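Local coordinates for putative sortase (Streptococcus pneumoniae, PDB 2W1J), which probably acts as a pilus-associated class C sortase, a cysteine transpeptidase that joins pilin subunits covalently during pilus fibre biogenesis, at residues Thr125-Leu130 with Leu187-His192. Residues are numbered along the deposited sequence; the frame is centred on the assembly and turned at random.
Sequences TDLTKL and LLVRGH
L127 lies obliquely across V189, its branch carbon CG 3.9 Å from V189 CG2 and its CD2 touching the same methyl. V189 divides its two methyls: CG2, beside the valine's own backbone N, faces L127 in the short 3-10 segment, while CG1, anti to that N (chi1 173°), meets CD1 of L130 just beyond it at 4.0 Å, the two side chains being set about perpendicular. Two residues earlier on the strand, L187 reaches toward the turn with CG anti to its backbone N (chi1 180°), and CD2 does all the touching. This methyl lies 4.0 Å from L127 CB. T128 starts away from the strand, yet its CG2, beside its own backbone N, meets L187 CD2 at 3.8 Å, the two side chains about perpendicular. In the sortase beta-barrel fold, this places the loop between strands 108-113 and 135-139 against one face of strand 185-194; L188 points away from the loop and packs on L163. L130 N donates a hydrogen bond to L127 O (3.1 Å), and the side chains of both leucines start toward the strand. I71 of strand 65-71 packs against both, and L127 also touches T176 of the adjacent strand 170-178. At the outer margin, T128 is exposed, and a glycerol, probably from the crystallisation liquor, lies near its side chain.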
ATOM      1  N   THR A 125      12.273   4.859  -4.128  1.00  8.14           N
ATOM      2  CA  THR A 125      13.230   5.161  -5.196  1.00  8.93           C
ATOM      3  C   THR A 125      13.755   3.909  -5.895  1.00  9.11           C
ATOM      4  O   THR A 125      13.931   3.905  -7.121  1.00 10.41           O
ATOM      5  CB  THR A 125      14.407   5.994  -4.670  1.00  8.71           C
ATOM      6  OG1 THR A 125      13.910   7.273  -4.280  1.00  8.95           O
ATOM      7  CG2 THR A 125      15.485   6.172  -5.750  1.00 11.00           C
ATOM      8  N   ASP A 126      14.030   2.860  -5.126  1.00  9.12           N
ATOM      9  CA  ASP A 126      14.622   1.652  -5.702  1.00  9.12           C
ATOM     10  C   ASP A 126      13.596   0.664  -6.272  1.00  9.28           C
ATOM     11  O   ASP A 126      13.936  -0.466  -6.615  1.00  8.42           O
ATOM     12  CB  ASP A 126      15.534   0.953  -4.688  1.00  9.24           C
ATOM     13  CG  ASP A 126      16.848   1.688  -4.470  1.00 12.16           C
ATOM     14  OD1 ASP A 126      17.292   2.454  -5.361  1.00 12.58           O
ATOM     15  OD2 ASP A 126      17.442   1.497  -3.390  1.00 13.65           O
ATOM     16  N   LEU A 127      12.344   1.092  -6.407  1.00  8.95           N
ATOM     17  CA  LEU A 127      11.339   0.224  -7.023  1.00  9.35           C
ATOM     18  C   LEU A 127      11.753  -0.202  -8.429  1.00  8.89           C
ATOM     19  O   LEU A 127      11.380  -1.286  -8.883  1.00  8.74           O
ATOM     20  CB  LEU A 127       9.983   0.923  -7.082  1.00 10.65           C
ATOM     21  CG  LEU A 127       8.782   0.152  -6.544  1.00 12.84           C
ATOM     22  CD1 LEU A 127       8.968  -0.364  -5.111  1.00 12.85           C
ATOM     23  CD2 LEU A 127       7.520   1.005  -6.649  1.00 13.30           C
ATOM     24  N   THR A 128      12.539   0.636  -9.109  1.00  8.52           N
ATOM     25  CA  THR A 128      13.002   0.314 -10.459  1.00  9.52           C
ATOM     26  C   THR A 128      13.946  -0.884 -10.485  1.00  8.25           C
ATOM     27  O   THR A 128      14.226  -1.425 -11.560  1.00  9.65           O
ATOM     28  CB  THR A 128      13.735   1.499 -11.120  1.00  9.99           C
ATOM     29  OG1 THR A 128      14.786   1.948 -10.252  1.00 11.73           O
ATOM     30  CG2 THR A 128      12.759   2.643 -11.393  1.00 12.26           C
ATOM     31  N   LYS A 129      14.479  -1.260  -9.328  1.00  8.08           N
ATOM     32  CA  LYS A 129      15.367  -2.415  -9.237  1.00  7.68           C
ATOM     33  C   LYS A 129      14.605  -3.732  -9.142  1.00  7.65           C
ATOM     34  O   LYS A 129      15.188  -4.800  -9.332  1.00  8.25           O
ATOM     35  CB  LYS A 129      16.301  -2.308  -8.027  1.00  7.85           C
ATOM     36  CG  LYS A 129      17.302  -1.163  -8.118  1.00  9.85           C
ATOM     37  CD  LYS A 129      18.226  -1.076  -6.902  1.00 12.04           C
ATOM     38  CE  LYS A 129      19.147  -2.276  -6.787  1.00 14.27           C
ATOM     39  NZ  LYS A 129      20.074  -2.119  -5.624  1.00 16.03           N
ATOM     40  N   LEU A 130      13.318  -3.675  -8.807  1.00  7.30           N
ATOM     41  CA  LEU A 130      12.547  -4.889  -8.599  1.00  7.17           C
ATOM     42  C   LEU A 130      12.311  -5.634  -9.897  1.00  7.31           C
ATOM     43  O   LEU A 130      12.056  -5.035 -10.949  1.00  8.50           O
ATOM     44  CB  LEU A 130      11.210  -4.571  -7.932  1.00  7.67           C
ATOM     45  CG  LEU A 130      11.332  -4.030  -6.515  1.00  8.90           C
ATOM     46  CD1 LEU A 130       9.937  -3.764  -5.970  1.00  9.09           C
ATOM     47  CD2 LEU A 130      12.128  -4.984  -5.619  1.00  9.55           C
ATOM     48  N   LEU A 187       5.257   4.346 -12.264  1.00  4.21           N
ATOM     49  CA  LEU A 187       5.729   2.967 -12.283  1.00  4.57           C
ATOM     50  C   LEU A 187       4.830   2.146 -11.371  1.00  4.23           C
ATOM     51  O   LEU A 187       4.596   2.531 -10.213  1.00  4.90           O
ATOM     52  CB  LEU A 187       7.167   2.915 -11.760  1.00  5.34           C
ATOM     53  CG  LEU A 187       7.829   1.537 -11.698  1.00  5.66           C
ATOM     54  CD1 LEU A 187       8.059   1.018 -13.093  1.00  8.39           C
ATOM     55  CD2 LEU A 187       9.151   1.593 -10.935  1.00  8.95           C
ATOM     56  N   LEU A 188       4.351   1.022 -11.891  1.00  4.53           N
ATOM     57  CA  LEU A 188       3.474   0.108 -11.169  1.00  4.80           C
ATOM     58  C   LEU A 188       4.171  -1.229 -11.040  1.00  5.04           C
ATOM     59  O   LEU A 188       4.448  -1.873 -12.060  1.00  6.98           O
ATOM     60  CB  LEU A 188       2.188  -0.137 -11.954  1.00  5.80           C
ATOM     61  CG  LEU A 188       1.248   1.025 -12.223  1.00  8.53           C
ATOM     62  CD1 LEU A 188      -0.064   0.546 -12.799  1.00 13.41           C
ATOM     63  CD2 LEU A 188       1.034   1.865 -11.010  1.00  7.99           C
ATOM     64  N   VAL A 189       4.430  -1.656  -9.814  1.00  4.30           N
ATOM     65  CA  VAL A 189       5.009  -2.965  -9.573  1.00  4.27           C
ATOM     66  C   VAL A 189       3.915  -3.797  -8.919  1.00  4.11           C
ATOM     67  O   VAL A 189       3.556  -3.549  -7.768  1.00  4.81           O
ATOM     68  CB  VAL A 189       6.251  -2.862  -8.675  1.00  4.58           C
ATOM     69  CG1 VAL A 189       6.743  -4.252  -8.294  1.00  6.14           C
ATOM     70  CG2 VAL A 189       7.356  -2.069  -9.392  1.00  6.28           C
ATOM     71  N   ARG A 190       3.361  -4.745  -9.669  1.00  4.28           N
ATOM     72  CA  ARG A 190       2.236  -5.547  -9.195  1.00  4.26           C
ATOM     73  C   ARG A 190       2.718  -6.901  -8.720  1.00  4.47           C
ATOM     74  O   ARG A 190       3.461  -7.579  -9.436  1.00  4.86           O
ATOM     75  CB  ARG A 190       1.210  -5.761 -10.313  1.00  4.42           C
ATOM     76  CG  ARG A 190      -0.056  -6.452  -9.839  1.00  4.37           C
ATOM     77  CD  ARG A 190      -1.000  -6.701 -10.996  1.00  5.28           C
ATOM     78  NE  ARG A 190      -0.526  -7.766 -11.866  1.00  4.65           N
ATOM     79  CZ  ARG A 190      -1.139  -8.147 -12.979  1.00  6.78           C
ATOM     80  NH1 ARG A 190      -2.198  -7.473 -13.417  1.00  6.23           N
ATOM     81  NH2 ARG A 190      -0.659  -9.163 -13.686  1.00  7.37           N
ATOM     82  N   GLY A 191       2.256  -7.316  -7.541  1.00  4.23           N
ATOM     83  CA  GLY A 191       2.475  -8.683  -7.062  1.00  4.69           C
ATOM     84  C   GLY A 191       1.164  -9.414  -6.835  1.00  3.98           C
ATOM     85  O   GLY A 191       0.165  -8.784  -6.494  1.00  4.56           O
ATOM     86  N   HIS A 192       1.176 -10.733  -7.041  1.00  3.88           N
ATOM     87  CA  HIS A 192       0.045 -11.574  -6.646  1.00  4.58           C
ATOM     88  C   HIS A 192       0.342 -12.263  -5.329  1.00  4.85           C
ATOM     89  O   HIS A 192       1.490 -12.564  -5.008  1.00  3.35           O
ATOM     90  CB  HIS A 192      -0.348 -12.599  -7.726  1.00  5.03           C
ATOM     91  CG  HIS A 192       0.743 -13.547  -8.104  1.00  5.70           C
ATOM     92  ND1 HIS A 192       1.142 -14.617  -7.327  1.00  7.30           N
ATOM     93  CD2 HIS A 192       1.507 -13.591  -9.218  1.00  4.99           C
ATOM     94  CE1 HIS A 192       2.117 -15.268  -7.943  1.00  5.39           C
ATOM     95  NE2 HIS A 192       2.358 -14.661  -9.091  1.00  8.60           N
TER